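Local coordinates for klebicin C activity (Klebsiella pneumoniae, PDB 7NNA), which probably serves as the Tol-binding domain of the bacterial toxin klebicin C, helping its import into target cells through the efflux channel TolC, at residues 74-77 with 78-81; 65-68 with 69-73. All coordinates share one frame; numbering follows the deposited sequence. Where two conformers were deposited one is given.

Contact 1: 74-77 with 78-81; sequences RALQ and NNKT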
loop_
_atom_site.group_PDB
_atom_site.type_symbol
_atom_site.label_atom_id
_atom_site.label_comp_id
_atom_site.label_asym_id
_atom_site.label_seq_id
_atom_site.Cartn_x
_atom_site.Cartn_y
_atom_site.Cartn_z
ATOM N N ARG A 74 -26.703 -34.988 15.753
ATOM C CA ARG A 74 -27.144 -36.294 15.198
ATOM C C ARG A 74 -26.617 -37.430 16.109
ATOM O O ARG A 74 -27.335 -38.379 16.397
ATOM C CB ARG A 74 -26.539 -36.446 13.802
ATOM C CG ARG A 74 -26.915 -37.681 13.017
ATOM C CD ARG A 74 -26.219 -37.720 11.627
ATOM N NE ARG A 74 -26.251 -36.437 10.904
ATOM C CZ ARG A 74 -25.462 -36.138 9.869
ATOM N NH1 ARG A 74 -25.533 -34.942 9.293
ATOM N NH2 ARG A 74 -24.583 -37.021 9.421
ATOM N N ALA A 75 -25.382 -37.303 16.613
ATOM C CA ALA A 75 -24.817 -38.298 17.527
ATOM C C ALA A 75 -25.618 -38.337 18.803
ATOM O O ALA A 75 -25.973 -39.426 19.257
ATOM C CB ALA A 75 -23.349 -37.965 17.828
ATOM N N LEU A 76 -25.922 -37.178 19.400
ATOM C CA LEU A 76 -26.608 -37.169 20.681
ATOM C C LEU A 76 -28.054 -37.674 20.588
ATOM O O LEU A 76 -28.532 -38.290 21.527
ATOM C CB LEU A 76 -26.515 -35.801 21.349
ATOM C CG LEU A 76 -25.063 -35.234 21.498
ATOM C CD1 LEU A 76 -25.090 -33.885 22.220
ATOM C CD2 LEU A 76 -24.107 -36.240 22.178
ATOM N N GLN A 77 -28.701 -37.492 19.438
ATOM C CA GLN A 77 -30.025 -38.033 19.203
ATOM C C GLN A 77 -29.922 -39.545 19.084
ATOM O O GLN A 77 -30.714 -40.256 19.685
ATOM C CB GLN A 77 -30.591 -37.488 17.889
ATOM C CG GLN A 77 -30.857 -36.005 17.875
ATOM C CD GLN A 77 -31.906 -35.636 18.873
ATOM O OE1 GLN A 77 -32.897 -36.367 19.083
ATOM N NE2 GLN A 77 -31.711 -34.482 19.515
ATOM N N ASN A 78 -28.956 -40.065 18.292
ATOM C CA ASN A 78 -28.812 -41.516 18.140
ATOM C C ASN A 78 -28.476 -42.158 19.497
ATOM O O ASN A 78 -28.947 -43.245 19.776
ATOM C CB ASN A 78 -27.664 -41.829 17.164
ATOM C CG ASN A 78 -27.464 -43.341 17.038
ATOM O OD1 ASN A 78 -28.413 -44.084 16.749
ATOM N ND2 ASN A 78 -26.282 -43.818 17.362
ATOM N N ASN A 79 -27.691 -41.460 20.357
ATOM C CA ASN A 79 -27.309 -42.038 21.660
ATOM C C ASN A 79 -28.509 -42.342 22.560
ATOM O O ASN A 79 -28.444 -43.277 23.368
ATOM C CB ASN A 79 -26.287 -41.125 22.325
ATOM C CG ASN A 79 -24.966 -41.189 21.600
ATOM O OD1 ASN A 79 -24.716 -42.106 20.784
ATOM N ND2 ASN A 79 -24.093 -40.212 21.857
ATOM N N LYS A 80 -29.639 -41.648 22.324
ATOM C CA LYS A 80 -30.871 -41.966 23.078
ATOM C C LYS A 80 -31.392 -43.336 22.791
ATOM O O LYS A 80 -32.178 -43.828 23.594
ATOM C CB LYS A 80 -31.983 -40.946 22.762
ATOM C CG LYS A 80 -31.520 -39.509 22.997
ATOM C CD LYS A 80 -31.268 -39.225 24.429
ATOM C CE LYS A 80 -31.049 -37.727 24.692
ATOM N NZ LYS A 80 -31.763 -36.858 23.721
ATOM N N THR A 81 -31.097 -43.914 21.618
ATOM C CA THR A 81 -31.604 -45.236 21.248
ATOM C C THR A 81 -30.740 -46.388 21.766
ATOM O O THR A 81 -30.994 -47.546 21.396
ATOM C CB THR A 81 -31.733 -45.365 19.691
ATOM O OG1 THR A 81 -30.447 -45.455 19.079
ATOM C CG2 THR A 81 -32.504 -44.199 19.070
#
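Asn79 N donates to Ala75 O at 2.9 Å and Asn78 N to Arg74 O at 3.0 Å, both i to i+4 bonds of a regular alpha helix. The next bond is shorter in sequence and poorer in geometry: Lys80 N reaches Gln77 O at 3.2 Å with a C=O...N angle of 116°, the donor lying above the carbonyl plane. This change from i+4 to i+3 spacing shows the chain winding more tightly near the C-terminal end of helix 14-79, one arm of a long antiparallel helical hairpin. Beyond it, Asn78 O accepts from both Thr81 N and Thr81 OG1, the hydroxyl bond measuring 2.8 Å and lying in the carbonyl plane. Thr81 OG1 and Asn78 OD1 also bond to Arg105 on helix 93-197, and Asn79 OD1 to Gln106, so the polar ends of this turn are tied to the partner arm. Lys80 CG, held beside the backbone N by chi1 (-54°), lies 3.5 Å from Leu76 O, and the bend at chi2 (-67°) keeps CD and CE near the same oxygen. Leu76 CD2 passes Asn79 ND2 at 4.0 Å, the two side chains crossing at a slant. Ala75 and Asn78 touch Ile109 across the hairpin, where Phe102 meets Asn78 and Thr81.

Contact 2: 65-68 with 69-73; sequences TQHL and KDVVD. Unlike the reference sequence in segment 65-68: Gln66 (reference Leu).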
loop_
_atom_site.group_PDB
_atom_site.type_symbol
_atom_site.label_atom_id
_atom_site.label_comp_id
_atom_site.label_asym_id
_atom_site.label_seq_id
_atom_site.Cartn_x
_atom_site.Cartn_y
_atom_site.Cartn_z
ATOM N N THR A 65 -18.368 -24.848 10.890
ATOM C CA THR A 65 -18.497 -25.046 12.328
ATOM C C THR A 65 -19.961 -25.446 12.634
ATOM O O THR A 65 -20.226 -26.341 13.445
ATOM C CB THR A 65 -18.039 -23.759 13.053
ATOM O OG1 THR A 65 -16.638 -23.635 12.869
ATOM C CG2 THR A 65 -18.338 -23.771 14.560
ATOM N N GLN A 66 -20.917 -24.799 11.952
ATOM C CA GLN A 66 -22.331 -25.137 12.121
ATOM C C GLN A 66 -22.597 -26.548 11.641
ATOM O O GLN A 66 -23.362 -27.283 12.291
ATOM C CB GLN A 66 -23.225 -24.149 11.368
ATOM C CG GLN A 66 -24.734 -24.444 11.552
ATOM C CD GLN A 66 -25.151 -24.318 13.006
ATOM O OE1 GLN A 66 -24.832 -23.332 13.692
ATOM N NE2 GLN A 66 -25.869 -25.335 13.508
ATOM N N HIS A 67 -21.970 -26.964 10.538
ATOM C CA HIS A 67 -22.162 -28.331 10.056
ATOM C C HIS A 67 -21.668 -29.364 11.097
ATOM O O HIS A 67 -22.369 -30.334 11.379
ATOM C CB HIS A 67 -21.498 -28.530 8.705
ATOM C CG HIS A 67 -21.709 -29.906 8.210
ATOM N ND1 HIS A 67 -22.979 -30.383 7.960
ATOM C CD2 HIS A 67 -20.816 -30.887 7.984
ATOM C CE1 HIS A 67 -22.820 -31.629 7.547
ATOM N NE2 HIS A 67 -21.529 -31.961 7.511
ATOM N N LEU A 68 -20.511 -29.109 11.714
ATOM C CA LEU A 68 -19.965 -29.963 12.770
ATOM C C LEU A 68 -20.950 -30.010 13.958
ATOM O O LEU A 68 -21.292 -31.080 14.444
ATOM C CB LEU A 68 -18.608 -29.385 13.218
ATOM C CG LEU A 68 -17.965 -30.018 14.463
ATOM C CD1 LEU A 68 -17.750 -31.561 14.281
ATOM C CD2 LEU A 68 -16.673 -29.372 14.723
ATOM N N LYS A 69 -21.492 -28.864 14.356
ATOM C CA LYS A 69 -22.473 -28.785 15.432
ATOM C C LYS A 69 -23.713 -29.687 15.084
ATOM O O LYS A 69 -24.183 -30.471 15.930
ATOM C CB LYS A 69 -22.879 -27.300 15.598
ATOM C CG LYS A 69 -23.748 -26.986 16.810
ATOM C CD LYS A 69 -24.503 -25.638 16.616
ATOM C CE LYS A 69 -26.006 -25.790 16.857
ATOM N NZ LYS A 69 -26.489 -27.162 16.486
ATOM N N ASP A 70 -24.185 -29.620 13.810
ATOM C CA ASP A 70 -25.324 -30.461 13.373
ATOM C C ASP A 70 -25.032 -31.999 13.419
ATOM O O ASP A 70 -25.922 -32.814 13.698
ATOM C CB ASP A 70 -25.690 -30.085 11.945
ATOM C CG ASP A 70 -26.204 -28.679 11.798
ATOM O OD1 ASP A 70 -26.715 -28.115 12.806
ATOM O OD2 ASP A 70 -26.094 -28.137 10.691
ATOM N N VAL A 71 -23.791 -32.399 13.092
ATOM C CA VAL A 71 -23.396 -33.809 13.145
ATOM C C VAL A 71 -23.270 -34.230 14.610
ATOM O O VAL A 71 -23.710 -35.350 14.994
ATOM C CB VAL A 71 -22.097 -34.104 12.336
ATOM C CG1 VAL A 71 -21.712 -35.576 12.475
ATOM C CG2 VAL A 71 -22.295 -33.750 10.864
ATOM N N VAL A 72 -22.714 -33.341 15.470
ATOM C CA VAL A 72 -22.694 -33.655 16.912
ATOM C C VAL A 72 -24.172 -33.884 17.453
ATOM O O VAL A 72 -24.401 -34.816 18.208
ATOM C CB VAL A 72 -21.922 -32.585 17.727
ATOM C CG1 VAL A 72 -22.103 -32.828 19.213
ATOM C CG2 VAL A 72 -20.419 -32.597 17.372
ATOM N N ASP A 73 -25.137 -33.043 17.065
ATOM C CA ASP A 73 -26.547 -33.243 17.484
ATOM C C ASP A 73 -27.128 -34.562 16.943
ATOM O O ASP A 73 -27.950 -35.194 17.608
ATOM C CB ASP A 73 -27.439 -32.094 17.001
ATOM C CG ASP A 73 -27.284 -30.783 17.750
ATOM O OD1 ASP A 73 -26.746 -30.799 18.895
ATOM O OD2 ASP A 73 -27.721 -29.749 17.210
#
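The His67 imidazole receives Val71 CG2 over one face: the methyl lies 4.1 Å from the ring centroid and 24° off the ring normal, a CH-pi contact displaced toward the rim, where NE2 and CE1 are its nearest ring atoms. With CG anti to the backbone N, His67 carries its ring over to the methyl one turn on, and the His67 side chain also touches Ala116 of helix 93-197. The other flat pair is the Gln66 amide and the Asp70 carboxylate, their planes well out of parallel. Gln66 NE2 donates to Asp70 OD1 at 3.0 Å; the acceptor lies close to the amide plane, whereas the donor approaches from above the carboxylate plane, 40° out of it. A bend at chi2 (62°) turns the Gln66 amide along the helix toward this carboxylate. Lys69 runs beside Gln66, pointing the same way, with CE 3.4 Å from Gln66 NE2. Lys69 NZ forms a salt bridge to Asp73 OD2 at 3.0 Å, weak as a hydrogen bond and seen in the Asp73 conformer given, so less certain, and a longer one to Asp70 OD1.

Beneath these groups the backbone is regular alpha helix, its i+4 bonds including Val71 N to His67 O at 3.0 Å and Val72 N to Leu68 O at 2.9 Å. Apolar packing is thinner: Leu68 CD1 and Val72 CG2 meet at 4.2 Å. Leu68 and Val71 also touch Arg113 across the hairpin, so Leu68 and Val71 face the partner arm, Leu68 also touching Glu117, while the Gln66, Lys69, Asp70 and Asp73 cluster lies along another strip of the helix. Asp70 OD1 accepts the Gln66 amide N-H bond and has the long contact with Lys69 NZ, an environment that would probably favour its ionised form.

How the contacts relate
Both contacts lie on helix 14-79 and follow one another in sequence: 65-73 closes before 74-81 opens, their centres about 13 Å apart. Contact 2 is within the helix body and contact 1 near the helix end; the centre of contact 2 lies about 40 Å, and that of contact 1 about 53 Å, from the centre of the chain, on the same side. Past contact 1 the chain leaves the helix, turns and returns as helix 93-197, against which both contacts pack. Successive steps of one interhelical seam are therefore sampled, Arg113, Ala116 and Glu117 facing contact 2 and Phe102, Arg105, Gln106 and Ile109 facing contact 1, as expected for antiparallel arms. The elongated hairpin is consistent with a rod-like toxin domain for entry through a channel.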